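PDB 6QVI: ComZ from Thermus thermophilus, which probably serves as a pilus tip-associated DNA receptor in natural competence, carrying a large beta-solenoid domain on a pseudopilin-like domain. Local coordinates for residues F127-S132 / P516-L521; Q171-A176 / L212-G217; K397-A402 / H431-V436; E438-Q443 / T457-K462. All blocks are in the same frame, centred on the assembly; numbering follows the deposited sequence.

Contact 1. Residues F127-S132 / P516-L521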
loop_
_atom_site.group_PDB
_atom_site.type_symbol
_atom_site.label_atom_id
_atom_site.label_comp_id
_atom_site.label_asym_id
_atom_site.label_seq_id
_atom_site.Cartn_x
_atom_site.Cartn_y
_atom_site.Cartn_z
ATOM N N PHE A 127 -1.051 -2.802 -27.387
ATOM C CA PHE A 127 -0.628 -2.034 -26.232
ATOM C C PHE A 127 0.182 -2.893 -25.282
ATOM O O PHE A 127 0.003 -4.107 -25.202
ATOM C CB PHE A 127 -1.804 -1.462 -25.472
ATOM C CG PHE A 127 -2.798 -0.822 -26.314
ATOM C CD1 PHE A 127 -3.755 -1.577 -26.961
ATOM C CD2 PHE A 127 -2.792 0.553 -26.466
ATOM C CE1 PHE A 127 -4.704 -0.970 -27.754
ATOM C CE2 PHE A 127 -3.730 1.158 -27.273
ATOM C CZ PHE A 127 -4.693 0.393 -27.908
ATOM N N ARG A 128 0.905 -2.225 -24.416
ATOM C CA ARG A 128 1.595 -2.873 -23.336
ATOM C C ARG A 128 1.003 -2.117 -22.180
ATOM O O ARG A 128 1.097 -0.932 -22.122
ATOM C CB ARG A 128 3.073 -2.651 -23.420
ATOM C CG ARG A 128 3.697 -2.375 -22.081
ATOM C CD ARG A 128 4.893 -3.256 -21.839
ATOM N NE ARG A 128 5.798 -3.262 -22.967
ATOM C CZ ARG A 128 6.429 -4.345 -23.379
ATOM N NH1 ARG A 128 6.241 -5.491 -22.741
ATOM N NH2 ARG A 128 7.241 -4.281 -24.422
ATOM N N ILE A 129 0.358 -2.816 -21.277
ATOM C CA ILE A 129 -0.338 -2.206 -20.155
ATOM C C ILE A 129 0.085 -2.888 -18.871
ATOM O O ILE A 129 -0.058 -4.110 -18.733
ATOM C CB ILE A 129 -1.866 -2.283 -20.283
ATOM C CG1 ILE A 129 -2.310 -1.772 -21.659
ATOM C CG2 ILE A 129 -2.541 -1.527 -19.132
ATOM C CD1 ILE A 129 -3.799 -1.862 -21.806
ATOM N N SER A 130 0.573 -2.094 -17.907
ATOM C CA SER A 130 0.896 -2.614 -16.586
ATOM C C SER A 130 0.442 -1.607 -15.542
ATOM O O SER A 130 0.553 -0.393 -15.755
ATOM C CB SER A 130 2.393 -2.934 -16.499
ATOM O OG SER A 130 3.183 -1.761 -16.555
ATOM N N ASN A 131 -0.140 -2.106 -14.453
ATOM C CA ASN A 131 -0.613 -1.235 -13.378
ATOM C C ASN A 131 0.415 -1.066 -12.251
ATOM O O ASN A 131 1.379 -1.825 -12.114
ATOM C CB ASN A 131 -1.930 -1.784 -12.816
ATOM C CG ASN A 131 -3.121 -1.502 -13.739
ATOM O OD1 ASN A 131 -3.633 -0.377 -13.780
ATOM N ND2 ASN A 131 -3.549 -2.523 -14.509
ATOM N N SER A 132 0.207 -0.039 -11.430
ATOM C CA SER A 132 1.134 0.160 -10.321
ATOM C C SER A 132 1.030 -0.994 -9.348
ATOM O O SER A 132 2.051 -1.507 -8.862
ATOM C CB SER A 132 0.891 1.491 -9.601
ATOM O OG SER A 132 1.430 2.580 -10.335
ATOM N N PRO A 516 3.689 1.975 -13.695
ATOM C CA PRO A 516 2.488 2.184 -14.522
ATOM C C PRO A 516 2.822 2.476 -15.986
ATOM O O PRO A 516 3.574 3.404 -16.296
ATOM C CB PRO A 516 1.801 3.373 -13.842
ATOM C CG PRO A 516 2.962 4.164 -13.183
ATOM C CD PRO A 516 3.990 3.122 -12.810
ATOM N N VAL A 517 2.254 1.683 -16.900
ATOM C CA VAL A 517 2.514 1.844 -18.327
ATOM C C VAL A 517 1.225 1.599 -19.108
ATOM O O VAL A 517 0.470 0.659 -18.819
ATOM C CB VAL A 517 3.655 0.910 -18.798
ATOM C CG1 VAL A 517 3.582 0.670 -20.293
ATOM C CG2 VAL A 517 4.990 1.523 -18.453
ATOM N N PHE A 518 0.943 2.499 -20.053
ATOM C CA PHE A 518 -0.082 2.320 -21.087
ATOM C C PHE A 518 0.570 2.805 -22.384
ATOM O O PHE A 518 0.498 3.992 -22.718
ATOM C CB PHE A 518 -1.382 3.068 -20.750
ATOM C CG PHE A 518 -2.431 2.850 -21.759
ATOM C CD1 PHE A 518 -3.311 1.774 -21.665
ATOM C CD2 PHE A 518 -2.484 3.680 -22.881
ATOM C CE1 PHE A 518 -4.282 1.561 -22.663
ATOM C CE2 PHE A 518 -3.426 3.470 -23.890
ATOM C CZ PHE A 518 -4.319 2.405 -23.791
ATOM N N GLN A 519 1.200 1.896 -23.117
ATOM C CA GLN A 519 1.992 2.320 -24.256
ATOM C C GLN A 519 1.581 1.587 -25.537
ATOM O O GLN A 519 1.385 0.369 -25.529
ATOM C CB GLN A 519 3.487 2.154 -23.958
ATOM C CG GLN A 519 4.300 2.044 -25.216
ATOM C CD GLN A 519 5.673 2.634 -25.053
ATOM O OE1 GLN A 519 5.812 3.870 -25.026
ATOM N NE2 GLN A 519 6.692 1.794 -25.046
ATOM N N VAL A 520 1.518 2.328 -26.649
ATOM C CA VAL A 520 1.145 1.758 -27.944
ATOM C C VAL A 520 2.389 1.189 -28.603
ATOM O O VAL A 520 3.327 1.934 -28.903
ATOM C CB VAL A 520 0.513 2.804 -28.883
ATOM C CG1 VAL A 520 0.378 2.197 -30.270
ATOM C CG2 VAL A 520 -0.848 3.242 -28.401
ATOM N N LEU A 521 2.375 -0.116 -28.887
ATOM C CA LEU A 521 3.521 -0.755 -29.524
ATOM C C LEU A 521 3.395 -0.788 -31.036
ATOM O O LEU A 521 4.410 -0.834 -31.736
ATOM C CB LEU A 521 3.719 -2.189 -29.020
ATOM C CG LEU A 521 4.018 -2.436 -27.527
ATOM C CD1 LEU A 521 4.349 -3.886 -27.292
ATOM C CD2 LEU A 521 5.122 -1.539 -26.991
#
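Phe518 holds CG anti to its backbone N (chi1 -178°), whereas CG of Phe127 and CG1 of Ile129 lie beside the backbone N; on the face of the antiparallel strand pair that these residues share, these settings bring the three side chains into contact. The Phe518 ring lies between its two neighbours from strand 120-130. Its CZ meets CD2 of Phe127 at 3.6 Å, the rings lying side by side with planes 34° apart, and its CE1 touches CD1 of Ile129, also at 3.6 Å. Further along, CG2 of Val520 rests 3.7 Å from CE2 of Phe127. On this same face Phe33 of helix 12-40 meets the Phe518 ring edge-to-face, so the Phe518 ring links this row to the helix. An alanine at Phe518 would probably loosen this layer, because the ring that touches Phe127, Ile129 and Phe33 at once would be gone.

The backbones are joined by two hydrogen-bonded pairs. Arg128 N gives to Gln519 O at 2.9 Å, and Gln519 N returns a nearly straight bond to Arg128 O (171°). Ser130 and Val517 repeat the exchange, each N-H landing on a carbonyl lone pair. The opposite face carries a mixed set: CG of Arg128 packs at 3.5 Å on CG1 of Val517, while the hydroxyl of Ser130 is bonded to the carbonyl of Lys515. Strand 517-529, arriving from the far end of the sequence, thereby becomes the last strand of an antiparallel sheet laid against a long N-terminal helix, the architecture of a pilin-like domain.

Contact 2. Residues Q171-A176 / L212-G217; sequences QYVIEA and LRVQYG
Val173, Ile174 and Gly217 bury the most surface here, and no hydrogen bond joins the two segments. Val173 sits where the chain turns a corner, and its two methyls divide the work. CG2, anti to the carbonyl carbon, approaches the carbonyl oxygen of Tyr216 at 3.8 Å; CG1, anti to the backbone N, faces CG1 of Val214 more loosely, at 4.5 Å. Ile174 reaches inward with an extended arm (chi2 176°), so that its CD1 meets CD1 of Leu212 tip to tip at 4.0 Å.

Gly217 lies against the start of the other segment, its CA 3.7 Å from the carbonyl oxygen of Gln171. A beta carbon at this position would collide with that oxygen and with CG2 of Val173, and the backbone itself, with phi at 123°, already calls for glycine. Around these groups the interior is filled by Val162, which touches both Val173 and Val214, and by Ile219, which touches Ile174 and Val214.

Just beyond, backbone bonds from Val173 to Lys218 and from Ile174 to Ser220 hold the chains in place. With methyl groups meeting across an apolar solenoid interior, the contact itself is one of dispersion and water exclusion.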
loop_
_atom_site.group_PDB
_atom_site.type_symbol
_atom_site.label_atom_id
_atom_site.label_comp_id
_atom_site.label_asym_id
_atom_site.label_seq_id
_atom_site.Cartn_x
_atom_site.Cartn_y
_atom_site.Cartn_z
ATOM N N GLN A 171 18.089 -18.693 1.453
ATOM C CA GLN A 171 17.880 -18.656 2.884
ATOM C C GLN A 171 16.404 -18.673 3.232
ATOM O O GLN A 171 15.674 -17.752 2.867
ATOM C CB GLN A 171 18.524 -17.452 3.560
ATOM C CG GLN A 171 20.042 -17.449 3.608
ATOM C CD GLN A 171 20.631 -18.684 4.293
ATOM O OE1 GLN A 171 20.270 -19.790 3.923
ATOM N NE2 GLN A 171 21.393 -18.501 5.428
ATOM N N TYR A 172 15.988 -19.716 3.943
ATOM C CA TYR A 172 14.682 -19.709 4.568
ATOM C C TYR A 172 14.503 -18.394 5.306
ATOM O O TYR A 172 15.198 -18.076 6.272
ATOM C CB TYR A 172 14.517 -20.925 5.477
ATOM C CG TYR A 172 14.586 -22.196 4.673
ATOM C CD1 TYR A 172 15.797 -22.852 4.473
ATOM C CD2 TYR A 172 13.452 -22.713 4.049
ATOM C CE1 TYR A 172 15.868 -24.016 3.702
ATOM C CE2 TYR A 172 13.518 -23.870 3.270
ATOM C CZ TYR A 172 14.722 -24.512 3.105
ATOM O OH TYR A 172 14.778 -25.661 2.342
ATOM N N VAL A 173 13.603 -17.585 4.787
ATOM C CA VAL A 173 13.350 -16.258 5.331
ATOM C C VAL A 173 12.135 -16.280 6.238
ATOM O O VAL A 173 11.844 -15.287 6.916
ATOM C CB VAL A 173 13.221 -15.345 4.085
ATOM C CG1 VAL A 173 12.375 -14.149 4.339
ATOM C CG2 VAL A 173 14.607 -14.947 3.545
ATOM N N ILE A 174 11.416 -17.397 6.261
ATOM C CA ILE A 174 10.281 -17.670 7.126
ATOM C C ILE A 174 10.331 -19.158 7.403
ATOM O O ILE A 174 10.138 -19.948 6.486
ATOM C CB ILE A 174 8.945 -17.290 6.463
ATOM C CG1 ILE A 174 8.851 -15.780 6.240
ATOM C CG2 ILE A 174 7.781 -17.809 7.291
ATOM C CD1 ILE A 174 7.596 -15.360 5.497
ATOM N N GLU A 175 10.743 -19.552 8.602
ATOM C CA GLU A 175 10.739 -20.955 9.027
ATOM C C GLU A 175 9.626 -21.146 10.049
ATOM O O GLU A 175 9.871 -21.297 11.243
ATOM C CB GLU A 175 12.111 -21.397 9.600
ATOM C CG GLU A 175 13.304 -21.253 8.663
ATOM C CD GLU A 175 14.352 -22.367 8.830
ATOM O OE1 GLU A 175 13.970 -23.536 9.075
ATOM O OE2 GLU A 175 15.563 -22.064 8.716
ATOM N N ALA A 176 8.389 -21.061 9.582
ATOM C CA ALA A 176 7.236 -21.133 10.468
ATOM C C ALA A 176 6.825 -22.593 10.585
ATOM O O ALA A 176 6.576 -23.258 9.572
ATOM C CB ALA A 176 6.078 -20.284 9.955
ATOM N N LEU A 212 1.315 -13.860 0.258
ATOM C CA LEU A 212 2.660 -14.016 0.792
ATOM C C LEU A 212 3.658 -13.878 -0.341
ATOM O O LEU A 212 3.743 -14.753 -1.197
ATOM C CB LEU A 212 2.807 -15.372 1.481
ATOM C CG LEU A 212 4.121 -15.759 2.155
ATOM C CD1 LEU A 212 4.716 -14.581 2.792
ATOM C CD2 LEU A 212 3.932 -16.885 3.166
ATOM N N ARG A 213 4.448 -12.817 -0.322
ATOM C CA ARG A 213 5.455 -12.604 -1.343
ATOM C C ARG A 213 6.822 -12.512 -0.682
ATOM O O ARG A 213 7.007 -11.765 0.289
ATOM C CB ARG A 213 5.186 -11.337 -2.166
ATOM C CG ARG A 213 3.902 -11.368 -2.997
ATOM C CD ARG A 213 3.848 -10.250 -4.049
ATOM N NE ARG A 213 2.570 -9.545 -3.998
ATOM C CZ ARG A 213 1.716 -9.455 -5.009
ATOM N NH1 ARG A 213 1.997 -10.037 -6.165
ATOM N NH2 ARG A 213 0.579 -8.782 -4.866
ATOM N N VAL A 214 7.777 -13.191 -1.259
ATOM C CA VAL A 214 9.105 -13.143 -0.777
ATOM C C VAL A 214 9.961 -13.009 -1.980
ATOM O O VAL A 214 10.116 -13.931 -2.707
ATOM C CB VAL A 214 9.480 -14.423 -0.089
ATOM C CG1 VAL A 214 10.964 -14.481 0.081
ATOM C CG2 VAL A 214 8.794 -14.510 1.235
ATOM N N GLN A 215 10.527 -11.847 -2.186
ATOM C CA GLN A 215 11.342 -11.638 -3.338
ATOM C C GLN A 215 12.631 -12.394 -3.382
ATOM O O GLN A 215 13.004 -12.858 -4.421
ATOM C CB GLN A 215 11.626 -10.178 -3.529
ATOM C CG GLN A 215 12.775 -9.965 -4.467
ATOM C CD GLN A 215 13.022 -8.522 -4.763
ATOM O OE1 GLN A 215 12.584 -7.656 -4.044
ATOM N NE2 GLN A 215 13.732 -8.259 -5.830
ATOM N N TYR A 216 13.350 -12.499 -2.286
ATOM C CA TYR A 216 14.590 -13.244 -2.319
ATOM C C TYR A 216 14.628 -14.252 -1.216
ATOM O O TYR A 216 14.617 -13.893 -0.082
ATOM C CB TYR A 216 15.791 -12.336 -2.133
ATOM C CG TYR A 216 16.078 -11.403 -3.267
ATOM C CD1 TYR A 216 16.402 -11.868 -4.507
ATOM C CD2 TYR A 216 16.052 -10.058 -3.081
ATOM C CE1 TYR A 216 16.665 -11.008 -5.534
ATOM C CE2 TYR A 216 16.311 -9.198 -4.100
ATOM C CZ TYR A 216 16.610 -9.680 -5.322
ATOM O OH TYR A 216 16.867 -8.810 -6.332
ATOM N N GLY A 217 14.690 -15.525 -1.554
ATOM C CA GLY A 217 14.761 -16.571 -0.558
ATOM C C GLY A 217 13.689 -17.627 -0.610
ATOM O O GLY A 217 12.795 -17.545 -1.402
#

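Contact 3. Residues K397-A402 / H431-V436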
loop_
_atom_site.group_PDB
_atom_site.type_symbol
_atom_site.label_atom_id
_atom_site.label_comp_id
_atom_site.label_asym_id
_atom_site.label_seq_id
_atom_site.Cartn_x
_atom_site.Cartn_y
_atom_site.Cartn_z
ATOM N N LYS A 397 -7.493 14.800 6.805
ATOM C CA LYS A 397 -7.371 14.495 8.230
ATOM C C LYS A 397 -6.301 13.432 8.481
ATOM O O LYS A 397 -6.547 12.367 9.047
ATOM C CB LYS A 397 -8.725 14.060 8.788
ATOM C CG LYS A 397 -9.847 15.069 8.558
ATOM C CD LYS A 397 -11.063 14.734 9.426
ATOM C CE LYS A 397 -12.281 15.581 9.080
ATOM N NZ LYS A 397 -13.525 15.037 9.710
ATOM N N SER A 398 -5.074 13.765 8.110
ATOM C CA SER A 398 -3.972 12.835 8.260
ATOM C C SER A 398 -2.734 13.645 8.595
ATOM O O SER A 398 -2.696 14.863 8.415
ATOM C CB SER A 398 -3.767 11.964 7.005
ATOM O OG SER A 398 -3.237 12.694 5.917
ATOM N N ALA A 399 -1.738 12.971 9.132
ATOM C CA ALA A 399 -0.512 13.668 9.489
ATOM C C ALA A 399 0.538 12.619 9.805
ATOM O O ALA A 399 0.243 11.423 9.883
ATOM C CB ALA A 399 -0.736 14.615 10.666
ATOM N N THR A 400 1.764 13.080 10.035
ATOM C CA THR A 400 2.874 12.189 10.322
ATOM C C THR A 400 3.710 12.760 11.453
ATOM O O THR A 400 3.874 13.978 11.571
ATOM C CB THR A 400 3.775 12.008 9.099
ATOM O OG1 THR A 400 2.963 11.783 7.940
ATOM C CG2 THR A 400 4.710 10.837 9.279
ATOM N N LEU A 401 4.256 11.851 12.261
ATOM C CA LEU A 401 5.268 12.136 13.257
ATOM C C LEU A 401 6.494 11.356 12.835
ATOM O O LEU A 401 6.445 10.120 12.754
ATOM C CB LEU A 401 4.847 11.663 14.643
ATOM C CG LEU A 401 5.682 12.091 15.861
ATOM C CD1 LEU A 401 4.930 11.623 17.114
ATOM C CD2 LEU A 401 7.197 11.651 15.872
ATOM N N ALA A 402 7.607 12.044 12.635
ATOM C CA ALA A 402 8.849 11.354 12.337
ATOM C C ALA A 402 9.812 11.548 13.489
ATOM O O ALA A 402 9.991 12.669 13.971
ATOM C CB ALA A 402 9.489 11.865 11.059
ATOM N N HIS A 431 -9.133 8.897 9.139
ATOM C CA HIS A 431 -8.501 9.746 10.104
ATOM C C HIS A 431 -7.358 8.943 10.599
ATOM O O HIS A 431 -7.534 8.071 11.408
ATOM C CB HIS A 431 -9.453 9.975 11.233
ATOM C CG HIS A 431 -8.878 10.772 12.339
ATOM N ND1 HIS A 431 -9.391 10.737 13.610
ATOM C CD2 HIS A 431 -7.835 11.626 12.371
ATOM C CE1 HIS A 431 -8.689 11.541 14.380
ATOM N NE2 HIS A 431 -7.738 12.088 13.654
ATOM N N ALA A 432 -6.169 9.239 10.122
ATOM C CA ALA A 432 -5.029 8.450 10.503
ATOM C C ALA A 432 -3.799 9.230 10.853
ATOM O O ALA A 432 -3.511 10.247 10.278
ATOM C CB ALA A 432 -4.703 7.518 9.369
ATOM N N LEU A 433 -3.057 8.709 11.803
ATOM C CA LEU A 433 -1.797 9.322 12.202
ATOM C C LEU A 433 -0.705 8.314 11.910
ATOM O O LEU A 433 -0.780 7.162 12.351
ATOM C CB LEU A 433 -1.796 9.698 13.683
ATOM C CG LEU A 433 -0.483 10.288 14.177
ATOM C CD1 LEU A 433 -0.165 11.512 13.355
ATOM C CD2 LEU A 433 -0.570 10.616 15.670
ATOM N N GLY A 434 0.282 8.727 11.137
ATOM C CA GLY A 434 1.352 7.842 10.741
ATOM C C GLY A 434 2.608 8.084 11.547
ATOM O O GLY A 434 2.864 9.190 12.016
ATOM N N PHE A 435 3.435 7.050 11.647
ATOM C CA PHE A 435 4.660 7.152 12.424
ATOM C C PHE A 435 5.826 6.638 11.602
ATOM O O PHE A 435 5.836 5.472 11.188
ATOM C CB PHE A 435 4.527 6.378 13.726
ATOM C CG PHE A 435 3.567 7.013 14.678
ATOM C CD1 PHE A 435 4.021 7.902 15.645
ATOM C CD2 PHE A 435 2.199 6.771 14.570
ATOM C CE1 PHE A 435 3.145 8.511 16.501
ATOM C CE2 PHE A 435 1.322 7.381 15.427
ATOM C CZ PHE A 435 1.796 8.251 16.402
ATOM N N VAL A 436 6.817 7.496 11.406
ATOM C CA VAL A 436 8.072 7.107 10.785
ATOM C C VAL A 436 9.108 7.129 11.891
ATOM O O VAL A 436 9.272 8.146 12.573
ATOM C CB VAL A 436 8.455 8.036 9.620
ATOM C CG1 VAL A 436 9.789 7.632 8.997
ATOM C CG2 VAL A 436 7.358 8.016 8.567
#
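Leu401 and Phe435 form the largest bump and its seat on one face of this parallel strand pair. Leu401 extends fully, CG anti to the backbone N and chi2 at 173°, and crosses the Phe435 ring obliquely, so that CD1 lies 3.6 Å from ring atom CE1 while CB stands near CD1 and CE1 of the same ring. The Phe435 ring in turn leans towards its neighbour because its CG is turned beside the backbone N. Two residues back the proportions are reversed: Ala399 is small, and Leu433 swings CD1 over the backbone beside it, 3.5 Å from the carbonyl oxygen of Ala399.

The two strands are neighbouring rungs of the beta-solenoid, running the same way in strict register, with segment axes 4.7 Å apart. Gly434 N bonds Ala399 O, Leu401 N bonds Gly434 O and Val436 N bonds Leu401 O, each at 3.0 Å and close to straight; towards Lys397 the ladder slackens into two weak bonds, from Ala432 N to Lys397 O and from Ala399 N to Ala432 O.

On the other face Gly434 adds no bump opposite Thr400, whose CG2 lies 3.7 Å from Gly434 O and crosses to CG2 of Val436 at 3.9 Å. The hydroxyl of Thr400 points elsewhere and is bonded to Asp373. At the start of the pair the His431 ring presents its edge to Lys397 O, CD2 approaching at 3.6 Å, while both ring nitrogens are held by the backbone, ND1 by Gly426 O and NE2 by Ala391 N.

Contact 4. Residues E438-Q443 / T457-K462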
loop_
_atom_site.group_PDB
_atom_site.type_symbol
_atom_site.label_atom_id
_atom_site.label_comp_id
_atom_site.label_asym_id
_atom_site.label_seq_id
_atom_site.Cartn_x
_atom_site.Cartn_y
_atom_site.Cartn_z
ATOM N N GLU A 438 13.163 6.079 12.257
ATOM C CA GLU A 438 14.344 5.561 11.577
ATOM C C GLU A 438 14.983 4.446 12.380
ATOM O O GLU A 438 15.688 3.600 11.817
ATOM C CB GLU A 438 15.343 6.704 11.307
ATOM C CG GLU A 438 16.712 6.253 10.807
ATOM C CD GLU A 438 17.610 7.414 10.282
ATOM O OE1 GLU A 438 18.640 7.109 9.614
ATOM O OE2 GLU A 438 17.302 8.608 10.517
ATOM N N GLY A 439 14.724 4.409 13.682
ATOM C CA GLY A 439 15.293 3.382 14.525
ATOM C C GLY A 439 14.264 2.298 14.766
ATOM O O GLY A 439 13.703 1.747 13.805
ATOM N N ASP A 440 14.012 1.984 16.034
ATOM C CA ASP A 440 13.114 0.913 16.439
ATOM C C ASP A 440 11.776 1.447 16.940
ATOM O O ASP A 440 11.662 2.592 17.396
ATOM C CB ASP A 440 13.759 0.074 17.534
ATOM C CG ASP A 440 14.982 -0.679 17.059
ATOM O OD1 ASP A 440 15.347 -0.565 15.866
ATOM O OD2 ASP A 440 15.591 -1.380 17.900
ATOM N N ILE A 441 10.766 0.576 16.900
ATOM C CA ILE A 441 9.452 0.853 17.475
ATOM C C ILE A 441 9.093 -0.267 18.433
ATOM O O ILE A 441 9.106 -1.443 18.062
ATOM C CB ILE A 441 8.336 0.988 16.423
ATOM C CG1 ILE A 441 8.528 2.241 15.599
ATOM C CG2 ILE A 441 6.956 1.012 17.118
ATOM C CD1 ILE A 441 7.318 2.578 14.873
ATOM N N TYR A 442 8.706 0.109 19.637
ATOM C CA TYR A 442 8.249 -0.828 20.639
ATOM C C TYR A 442 6.839 -0.416 21.003
ATOM O O TYR A 442 6.628 0.694 21.513
ATOM C CB TYR A 442 9.164 -0.809 21.866
ATOM C CG TYR A 442 9.159 -2.091 22.682
ATOM C CD1 TYR A 442 7.979 -2.625 23.185
ATOM C CD2 TYR A 442 10.339 -2.800 22.887
ATOM C CE1 TYR A 442 7.990 -3.811 23.902
ATOM C CE2 TYR A 442 10.359 -3.981 23.583
ATOM C CZ TYR A 442 9.188 -4.489 24.099
ATOM O OH TYR A 442 9.222 -5.683 24.809
ATOM N N GLN A 443 5.883 -1.315 20.777
ATOM C CA GLN A 443 4.503 -1.101 21.205
ATOM C C GLN A 443 4.188 -1.994 22.411
ATOM O O GLN A 443 4.084 -3.220 22.274
ATOM C CB GLN A 443 3.534 -1.382 20.059
ATOM C CG GLN A 443 2.109 -1.620 20.510
ATOM C CD GLN A 443 1.239 -2.078 19.378
ATOM O OE1 GLN A 443 1.627 -1.976 18.216
ATOM N NE2 GLN A 443 0.035 -2.542 19.689
ATOM N N THR A 457 13.745 -2.266 13.780
ATOM C CA THR A 457 12.848 -3.383 14.024
ATOM C C THR A 457 11.595 -2.879 14.732
ATOM O O THR A 457 11.644 -1.947 15.548
ATOM C CB THR A 457 13.522 -4.545 14.838
ATOM O OG1 THR A 457 13.354 -4.326 16.246
ATOM C CG2 THR A 457 15.017 -4.707 14.460
ATOM N N PHE A 458 10.502 -3.579 14.569
ATOM C CA PHE A 458 9.306 -3.194 15.246
ATOM C C PHE A 458 8.978 -4.263 16.229
ATOM O O PHE A 458 8.684 -5.342 15.829
ATOM C CB PHE A 458 8.204 -3.117 14.258
ATOM C CG PHE A 458 6.866 -3.092 14.858
ATOM C CD1 PHE A 458 6.186 -1.940 14.942
ATOM C CD2 PHE A 458 6.285 -4.224 15.284
ATOM C CE1 PHE A 458 4.942 -1.904 15.472
ATOM C CE2 PHE A 458 5.036 -4.209 15.809
ATOM C CZ PHE A 458 4.362 -3.043 15.909
ATOM N N ARG A 459 9.036 -3.950 17.516
ATOM C CA ARG A 459 8.745 -4.895 18.571
ATOM C C ARG A 459 7.361 -4.732 19.084
ATOM O O ARG A 459 6.817 -3.671 19.091
ATOM C CB ARG A 459 9.689 -4.739 19.741
ATOM C CG ARG A 459 11.117 -5.095 19.429
ATOM C CD ARG A 459 11.963 -5.249 20.666
ATOM N NE ARG A 459 13.271 -5.738 20.297
ATOM C CZ ARG A 459 14.186 -4.987 19.740
ATOM N NH1 ARG A 459 13.925 -3.731 19.508
ATOM N NH2 ARG A 459 15.351 -5.485 19.410
ATOM N N VAL A 460 6.798 -5.824 19.542
ATOM C CA VAL A 460 5.463 -5.819 20.060
ATOM C C VAL A 460 5.373 -6.940 21.075
ATOM O O VAL A 460 6.113 -7.889 21.027
ATOM C CB VAL A 460 4.484 -5.994 18.925
ATOM C CG1 VAL A 460 4.627 -7.363 18.337
ATOM C CG2 VAL A 460 3.074 -5.692 19.338
ATOM N N VAL A 461 4.494 -6.784 22.033
ATOM C CA VAL A 461 4.299 -7.743 23.104
ATOM C C VAL A 461 3.134 -8.670 22.766
ATOM O O VAL A 461 2.154 -8.252 22.129
ATOM C CB VAL A 461 4.051 -6.976 24.411
ATOM C CG1 VAL A 461 5.381 -6.489 25.017
ATOM C CG2 VAL A 461 3.220 -5.764 24.056
ATOM N N LYS A 462 3.239 -9.936 23.179
ATOM C CA LYS A 462 2.117 -10.865 23.062
ATOM C C LYS A 462 0.827 -10.225 23.572
ATOM O O LYS A 462 0.810 -9.602 24.632
ATOM C CB LYS A 462 2.396 -12.133 23.881
ATOM C CG LYS A 462 3.850 -12.548 23.995
ATOM C CD LYS A 462 4.057 -13.533 25.181
ATOM C CE LYS A 462 5.059 -14.661 24.833
ATOM N NZ LYS A 462 4.824 -15.930 25.574
#
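Asp440 turns CG beside its backbone N (chi1 -66°), a setting that lets one carboxylate serve two groups of the neighbouring strand. OD1 takes the N-H of Thr457 at 3.1 Å, and OD2 takes NH1 of Arg459 at 3.3 Å in a salt bridge; both donors stand above the carboxylate plane, although OD2 lies at the edge of the guanidinium and in its plane. Arg459 reaches it with a chain extended from CG to NE, which passes across the Tyr442 ring: CB lies over one face, a CH-pi contact 4.0 Å from the centroid, and CD comes within 3.6 Å of CE2. An alanine at Asp440 would remove the salt bridge and the bond to Thr457 N, and would probably leave the Arg459 guanidinium and the start of the second strand less firmly held.

Tyr442, with CG anti to its N, meets CG1 of Val461 at the ring edge, and its hydroxyl is bonded to Gln483 O. On the other face of the sheet CG2 of Ile441 packs on CD1 of Phe458 at 3.7 Å, and the amide of Gln443 stands almost upright to that ring (86°). Backbone bonds through Ile441 and Gln443 complete the parallel, in-register stacking of successive rungs characteristic of a beta-solenoid.

From the N terminus, helix 12-40 leads into the sheet that contact 1 completes. Contact 1 opens on strand 120-130 and closes only at residues 516-521, so it encloses the other three contacts in one long loop and returns the chain to the pseudopilin-like domain. Within that loop contact 2 opens and closes first, joining strand 172-176 to strand 212-214 at a corner of the solenoid. Contacts 3 and 4 follow in series, without crossing: contact 3 pairs strands 398-406 and 432-437, and contact 4, beginning just after it closes, pairs strands 441-443 and 457-461, their centres about 17 Å apart. Both lie across the chain's centre from contact 1.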